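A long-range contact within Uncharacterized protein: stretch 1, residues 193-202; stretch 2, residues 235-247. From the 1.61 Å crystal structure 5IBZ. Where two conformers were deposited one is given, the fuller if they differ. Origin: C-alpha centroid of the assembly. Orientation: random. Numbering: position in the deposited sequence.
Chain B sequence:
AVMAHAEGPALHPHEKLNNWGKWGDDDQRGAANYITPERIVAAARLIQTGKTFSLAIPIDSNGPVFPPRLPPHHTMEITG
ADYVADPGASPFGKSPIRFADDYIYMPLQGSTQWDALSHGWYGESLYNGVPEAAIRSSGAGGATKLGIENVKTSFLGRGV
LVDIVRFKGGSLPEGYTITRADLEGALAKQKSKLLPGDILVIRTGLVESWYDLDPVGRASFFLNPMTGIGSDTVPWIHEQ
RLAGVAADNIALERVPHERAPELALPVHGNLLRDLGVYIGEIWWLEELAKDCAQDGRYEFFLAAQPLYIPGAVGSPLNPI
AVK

Stretch 1, residues 193-202: KLLPGDILVI
Stretch 2 (235-247) PWIHEQRLAGVAA

Stretch 1 approaches as an extended loop, turns, and becomes strand 199-202, which runs parallel to strand 244-247 (18° between directions, axes 4.6 Å apart). Leu194 (phi/psi -80/152, rotamer m,t) points toward stretch 2, its CD1 lying 3.4 Å from Trp236 CH2; Trp236 (chi1 t, chi2 78°) projects from the helix that enters stretch 2. One water donates to both Leu194 O (2.9 Å) and Gln240 OE1 (2.8 Å). Leu195 to Asp198 form a type II turn, closed by Asp198 N to Leu195 O (3.1 Å). Pro196 CG covers one face of the Arg241 guanidinium, 3.4 Å from NH2. Gly197, at phi/psi 91/-12, suits glycine because a CB would jam against the preceding carbonyl; its N donates to Arg241 O (2.8 Å, 173°), where Arg241, the first residue past the helix, takes positive phi (56/41) in a Schellman motif. Asp198 O then accepts from Ala243 N (3.0 Å). In the strand, register pairs Leu200 with Val245, Val201 with Ala246 and Ile202 with Ala247 (CA-CA 4.8, 4.8 and 4.6 Å). As parallel strands require, Leu200 bonds to the residues flanking Val245, N to Gly244 O (3.1 Å) and O from Ala246 N (2.8 Å); Ala246 O accepts from Ile202 N (2.8 Å), so Ala246 likewise bridges the neighbours of Val201. Leu200 (t,p) sets CD2 3.7 Å from Trp236 CZ3, at the ring edge. On the same sheet face, Ile202 (m,t) places CD1 3.6 Å from Val245 CG1 (chi1 t), extending this apolar packing.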

ATOM      1  N   LYS B 193      40.747  15.770   1.388  1.00 15.88           N
ATOM      2  CA  LYS B 193      41.517  14.536   1.362  1.00 19.93           C
ATOM      3  C   LYS B 193      40.642  13.377   1.821  1.00 20.07           C
ATOM      4  O   LYS B 193      40.104  13.406   2.919  1.00 23.93           O
ATOM      5  CB  LYS B 193      42.749  14.645   2.253  1.00 25.20           C
ATOM      6  CG  LYS B 193      43.803  15.606   1.721  1.00 34.25           C
ATOM      7  N   LEU B 194      40.502  12.362   0.979  1.00 16.61           N
ATOM      8  CA  LEU B 194      39.693  11.192   1.339  1.00 14.42           C
ATOM      9  C   LEU B 194      40.477  10.272   2.231  1.00 14.81           C
ATOM     10  O   LEU B 194      41.713  10.198   2.142  1.00 18.28           O
ATOM     11  CB  LEU B 194      39.261  10.407   0.108  1.00 15.62           C
ATOM     12  CG  LEU B 194      38.371  11.141  -0.876  1.00 15.76           C
ATOM     13  CD1 LEU B 194      38.060  10.226  -2.032  1.00 15.60           C
ATOM     14  CD2 LEU B 194      37.104  11.607  -0.201  1.00 17.20           C
ATOM     15  N   LEU B 195      39.747   9.543   3.067  1.00 11.39           N
ATOM     16  CA  LEU B 195      40.321   8.524   3.934  1.00 10.81           C
ATOM     17  C   LEU B 195      39.541   7.228   3.817  1.00 10.03           C
ATOM     18  O   LEU B 195      38.347   7.238   3.523  1.00 10.72           O
ATOM     19  CB  LEU B 195      40.310   8.964   5.396  1.00 13.58           C
ATOM     20  CG  LEU B 195      41.201  10.147   5.759  1.00 14.96           C
ATOM     21  CD1 LEU B 195      40.853  10.596   7.164  1.00 14.93           C
ATOM     22  CD2 LEU B 195      42.668   9.808   5.639  1.00 18.86           C
ATOM     23  N   PRO B 196      40.197   6.102   4.112  1.00 13.54           N
ATOM     24  CA  PRO B 196      39.468   4.841   4.143  1.00 10.47           C
ATOM     25  C   PRO B 196      38.244   4.900   5.055  1.00 11.11           C
ATOM     26  O   PRO B 196      38.283   5.526   6.132  1.00 11.40           O
ATOM     27  CB  PRO B 196      40.525   3.849   4.666  1.00 13.10           C
ATOM     28  CG  PRO B 196      41.800   4.430   4.251  1.00 14.62           C
ATOM     29  CD  PRO B 196      41.639   5.909   4.343  1.00 15.29           C
ATOM     30  N   GLY B 197      37.149   4.295   4.599  1.00 11.27           N
ATOM     31  CA  GLY B 197      35.891   4.297   5.317  1.00  8.50           C
ATOM     32  C   GLY B 197      34.953   5.451   4.947  1.00  7.73           C
ATOM     33  O   GLY B 197      33.790   5.438   5.323  1.00  9.52           O
ATOM     34  N   ASP B 198      35.456   6.449   4.223  1.00  8.13           N
ATOM     35  CA  ASP B 198      34.626   7.602   3.899  1.00  7.63           C
ATOM     36  C   ASP B 198      33.421   7.197   3.064  1.00  8.49           C
ATOM     37  O   ASP B 198      33.458   6.244   2.281  1.00  8.17           O
ATOM     38  CB  ASP B 198      35.403   8.669   3.120  1.00  8.31           C
ATOM     39  CG  ASP B 198      36.344   9.482   3.975  1.00 11.78           C
ATOM     40  OD1 ASP B 198      36.333   9.349   5.230  1.00 12.08           O
ATOM     41  OD2 ASP B 198      37.112  10.280   3.364  1.00 12.40           O
ATOM     42  N   ILE B 199      32.338   7.934   3.256  1.00  8.51           N
ATOM     43  CA  ILE B 199      31.220   7.930   2.344  1.00  8.44           C
ATOM     44  C   ILE B 199      31.372   9.150   1.442  1.00  7.78           C
ATOM     45  O   ILE B 199      31.410  10.276   1.933  1.00 10.30           O
ATOM     46  CB  ILE B 199      29.902   7.972   3.109  1.00  9.82           C
ATOM     47  CG1 ILE B 199      29.723   6.655   3.876  1.00 16.79           C
ATOM     48  CG2 ILE B 199      28.725   8.185   2.168  1.00 10.15           C
ATOM     49  CD1 ILE B 199      28.776   6.745   5.024  1.00 24.01           C
ATOM     50  N   LEU B 200      31.474   8.928   0.140  1.00  7.15           N
ATOM     51  CA  LEU B 200      31.612   9.993  -0.838  1.00  7.25           C
ATOM     52  C   LEU B 200      30.249  10.438  -1.328  1.00 10.84           C
ATOM     53  O   LEU B 200      29.436   9.628  -1.738  1.00  9.33           O
ATOM     54  CB  LEU B 200      32.463   9.517  -1.994  1.00  7.42           C
ATOM     55  CG  LEU B 200      32.770  10.581  -3.043  1.00 10.77           C
ATOM     56  CD1 LEU B 200      33.729  11.647  -2.502  1.00 14.27           C
ATOM     57  CD2 LEU B 200      33.366   9.927  -4.274  1.00 13.72           C
ATOM     58  N   VAL B 201      30.014  11.740  -1.278  1.00  9.01           N
ATOM     59  CA  VAL B 201      28.741  12.312  -1.658  1.00  8.18           C
ATOM     60  C   VAL B 201      28.996  13.260  -2.833  1.00  8.14           C
ATOM     61  O   VAL B 201      29.760  14.231  -2.699  1.00  8.98           O
ATOM     62  CB  VAL B 201      28.101  13.058  -0.455  1.00 11.69           C
ATOM     63  CG1 VAL B 201      26.825  13.678  -0.836  1.00 15.58           C
ATOM     64  CG2 VAL B 201      27.907  12.090   0.729  1.00 13.74           C
ATOM     65  N   ILE B 202      28.415  12.947  -3.993  1.00  8.87           N
ATOM     66  CA  ILE B 202      28.720  13.639  -5.249  1.00  9.01           C
ATOM     67  C   ILE B 202      27.588  14.547  -5.687  1.00  7.60           C
ATOM     68  O   ILE B 202      26.450  14.069  -5.906  1.00  7.96           O
ATOM     69  CB  ILE B 202      28.993  12.631  -6.385  1.00  8.75           C
ATOM     70  CG1 ILE B 202      30.073  11.636  -5.942  1.00  8.67           C
ATOM     71  CG2 ILE B 202      29.414  13.351  -7.674  1.00  8.05           C
ATOM     72  CD1 ILE B 202      30.288  10.503  -6.927  1.00  9.47           C
ATOM     73  N   PRO B 235      37.879   1.846 -10.361  1.00 10.44           N
ATOM     74  CA  PRO B 235      39.128   1.479  -9.685  1.00 11.25           C
ATOM     75  C   PRO B 235      39.504   2.506  -8.606  1.00 11.03           C
ATOM     76  O   PRO B 235      40.076   2.142  -7.575  1.00 10.73           O
ATOM     77  CB  PRO B 235      40.147   1.455 -10.817  1.00 12.00           C
ATOM     78  CG  PRO B 235      39.352   1.211 -12.059  1.00 11.98           C
ATOM     79  CD  PRO B 235      38.047   1.951 -11.816  1.00 10.09           C
ATOM     80  N   TRP B 236      39.192   3.774  -8.854  1.00 10.22           N
ATOM     81  CA  TRP B 236      39.480   4.830  -7.876  1.00  9.46           C
ATOM     82  C   TRP B 236      38.678   4.622  -6.585  1.00  9.73           C
ATOM     83  O   TRP B 236      39.216   4.730  -5.484  1.00 11.25           O
ATOM     84  CB  TRP B 236      39.189   6.195  -8.492  1.00  9.46           C
ATOM     85  CG  TRP B 236      39.475   7.363  -7.619  1.00 10.16           C
ATOM     86  CD1 TRP B 236      40.700   7.920  -7.343  1.00 13.68           C
ATOM     87  CD2 TRP B 236      38.512   8.132  -6.905  1.00  9.75           C
ATOM     88  NE1 TRP B 236      40.541   9.005  -6.514  1.00 14.78           N
ATOM     89  CE2 TRP B 236      39.207   9.148  -6.226  1.00 10.76           C
ATOM     90  CE3 TRP B 236      37.119   8.066  -6.783  1.00 12.61           C
ATOM     91  CZ2 TRP B 236      38.558  10.086  -5.432  1.00 14.15           C
ATOM     92  CZ3 TRP B 236      36.482   8.997  -5.988  1.00 15.42           C
ATOM     93  CH2 TRP B 236      37.197   9.989  -5.326  1.00 14.66           C
ATOM     94  N   ILE B 237      37.395   4.332  -6.727  1.00  9.95           N
ATOM     95  CA  ILE B 237      36.552   4.043  -5.578  1.00  8.90           C
ATOM     96  C   ILE B 237      37.132   2.893  -4.772  1.00  9.75           C
ATOM     97  O   ILE B 237      37.152   2.930  -3.537  1.00  9.89           O
ATOM     98  CB  ILE B 237      35.103   3.734  -6.044  1.00  8.85           C
ATOM     99  CG1 ILE B 237      34.434   5.029  -6.508  1.00  9.57           C
ATOM    100  CG2 ILE B 237      34.306   3.126  -4.912  1.00  9.42           C
ATOM    101  CD1 ILE B 237      33.195   4.834  -7.357  1.00 10.13           C
ATOM    102  N   HIS B 238      37.606   1.862  -5.467  1.00  9.77           N
ATOM    103  CA  HIS B 238      38.294   0.746  -4.813  1.00  9.27           C
ATOM    104  C   HIS B 238      39.568   1.168  -4.073  1.00 12.28           C
ATOM    105  O   HIS B 238      39.744   0.806  -2.900  1.00 12.52           O
ATOM    106  CB  HIS B 238      38.643  -0.341  -5.838  1.00 11.56           C
ATOM    107  CG  HIS B 238      39.443  -1.475  -5.267  1.00 11.33           C
ATOM    108  ND1 HIS B 238      40.740  -1.738  -5.653  1.00 14.11           N
ATOM    109  CD2 HIS B 238      39.129  -2.419  -4.346  1.00 15.57           C
ATOM    110  CE1 HIS B 238      41.189  -2.791  -4.987  1.00 11.16           C
ATOM    111  NE2 HIS B 238      40.227  -3.230  -4.199  1.00 17.06           N
ATOM    112  N   GLU B 239      40.423   1.911  -4.778  0.54  9.57           N
ATOM    113  CA  GLU B 239      41.692   2.411  -4.249  0.54 12.46           C
ATOM    114  C   GLU B 239      41.511   3.120  -2.932  0.54 11.03           C
ATOM    115  O   GLU B 239      42.275   2.903  -1.984  0.54 11.40           O
ATOM    116  CB  GLU B 239      42.340   3.387  -5.244  0.54 13.69           C
ATOM    117  CG  GLU B 239      42.932   2.728  -6.453  0.54 18.57           C
ATOM    118  CD  GLU B 239      43.256   3.701  -7.564  0.54 11.87           C
ATOM    119  OE1 GLU B 239      42.885   3.402  -8.722  0.54 11.86           O
ATOM    120  OE2 GLU B 239      43.923   4.733  -7.287  0.54 13.70           O
ATOM    121  N   GLN B 240      40.492   3.974  -2.904  1.00 11.39           N
ATOM    122  CA  GLN B 240      40.247   4.909  -1.813  1.00 11.10           C
ATOM    123  C   GLN B 240      39.540   4.263  -0.617  1.00  9.01           C
ATOM    124  O   GLN B 240      39.382   4.900   0.427  1.00  9.53           O
ATOM    125  CB  GLN B 240      39.427   6.100  -2.322  1.00 10.94           C
ATOM    126  CG  GLN B 240      40.165   6.977  -3.340  1.00 12.44           C
ATOM    127  CD  GLN B 240      41.383   7.652  -2.744  1.00 18.34           C
ATOM    128  OE1 GLN B 240      41.355   8.107  -1.603  1.00 15.97           O
ATOM    129  NE2 GLN B 240      42.460   7.722  -3.508  1.00 20.75           N
ATOM    130  N   ARG B 241      39.146   3.003  -0.751  1.00  8.70           N
ATOM    131  CA  ARG B 241      38.541   2.240   0.337  1.00  9.13           C
ATOM    132  C   ARG B 241      37.314   2.974   0.881  1.00  9.02           C
ATOM    133  O   ARG B 241      37.062   3.012   2.086  1.00 10.65           O
ATOM    134  CB  ARG B 241      39.578   1.936   1.427  1.00  9.85           C
ATOM    135  CG  ARG B 241      40.600   0.905   0.956  1.00 13.14           C
ATOM    136  CD  ARG B 241      41.580   0.525   2.071  1.00 12.87           C
ATOM    137  NE  ARG B 241      42.619   1.530   2.252  1.00 17.17           N
ATOM    138  CZ  ARG B 241      43.524   1.520   3.234  1.00 21.21           C
ATOM    139  NH1 ARG B 241      43.494   0.583   4.172  1.00 22.07           N
ATOM    140  NH2 ARG B 241      44.447   2.475   3.293  1.00 20.35           N
ATOM    141  N   LEU B 242      36.535   3.540  -0.040  1.00  8.08           N
ATOM    142  CA  LEU B 242      35.232   4.118   0.290  1.00  7.77           C
ATOM    143  C   LEU B 242      34.227   3.043   0.686  1.00  9.10           C
ATOM    144  O   LEU B 242      34.210   1.967   0.110  1.00  8.64           O
ATOM    145  CB  LEU B 242      34.680   4.910  -0.895  1.00  8.62           C
ATOM    146  CG  LEU B 242      35.636   5.960  -1.435  1.00  9.44           C
ATOM    147  CD1 LEU B 242      35.047   6.641  -2.625  1.00 10.44           C
ATOM    148  CD2 LEU B 242      35.979   6.976  -0.369  1.00 10.40           C
ATOM    149  N   ALA B 243      33.360   3.353   1.643  1.00  8.49           N
ATOM    150  CA  ALA B 243      32.298   2.439   2.064  1.00  7.32           C
ATOM    151  C   ALA B 243      31.064   2.521   1.175  1.00  9.29           C
ATOM    152  O   ALA B 243      30.331   1.542   1.019  1.00  9.31           O
ATOM    153  CB  ALA B 243      31.896   2.732   3.495  1.00  8.48           C
ATOM    154  N   GLY B 244      30.815   3.709   0.650  1.00  7.92           N
ATOM    155  CA  GLY B 244      29.625   3.947  -0.155  1.00  6.93           C
ATOM    156  C   GLY B 244      29.793   5.210  -0.955  1.00  8.69           C
ATOM    157  O   GLY B 244      30.586   6.079  -0.586  1.00  8.93           O
ATOM    158  N   VAL B 245      29.039   5.311  -2.045  1.00  7.12           N
ATOM    159  CA  VAL B 245      29.053   6.476  -2.913  1.00  7.00           C
ATOM    160  C   VAL B 245      27.617   6.877  -3.167  1.00  7.48           C
ATOM    161  O   VAL B 245      26.824   6.053  -3.627  1.00  7.75           O
ATOM    162  CB  VAL B 245      29.757   6.184  -4.244  1.00  8.01           C
ATOM    163  CG1 VAL B 245      29.794   7.386  -5.127  1.00  8.96           C
ATOM    164  CG2 VAL B 245      31.180   5.687  -4.009  1.00  9.87           C
ATOM    165  N   ALA B 246      27.297   8.120  -2.834  1.00  7.26           N
ATOM    166  CA  ALA B 246      25.952   8.629  -3.026  1.00  6.77           C
ATOM    167  C   ALA B 246      25.982   9.832  -3.935  1.00  7.01           C
ATOM    168  O   ALA B 246      26.987  10.529  -4.004  1.00  8.58           O
ATOM    169  CB  ALA B 246      25.336   8.991  -1.725  1.00  9.48           C
ATOM    170  N   ALA B 247      24.847  10.110  -4.577  1.00  8.76           N
ATOM    171  CA  ALA B 247      24.736  11.273  -5.449  1.00  7.63           C
ATOM    172  C   ALA B 247      23.323  11.846  -5.477  1.00  7.08           C
ATOM    173  O   ALA B 247      22.352  11.208  -5.032  1.00  8.38           O
ATOM    174  CB  ALA B 247      25.175  10.924  -6.876  1.00  8.44           C
TER
HETATM  175  O   HOH W   1      43.023   9.995  -0.449  1.00 25.65           O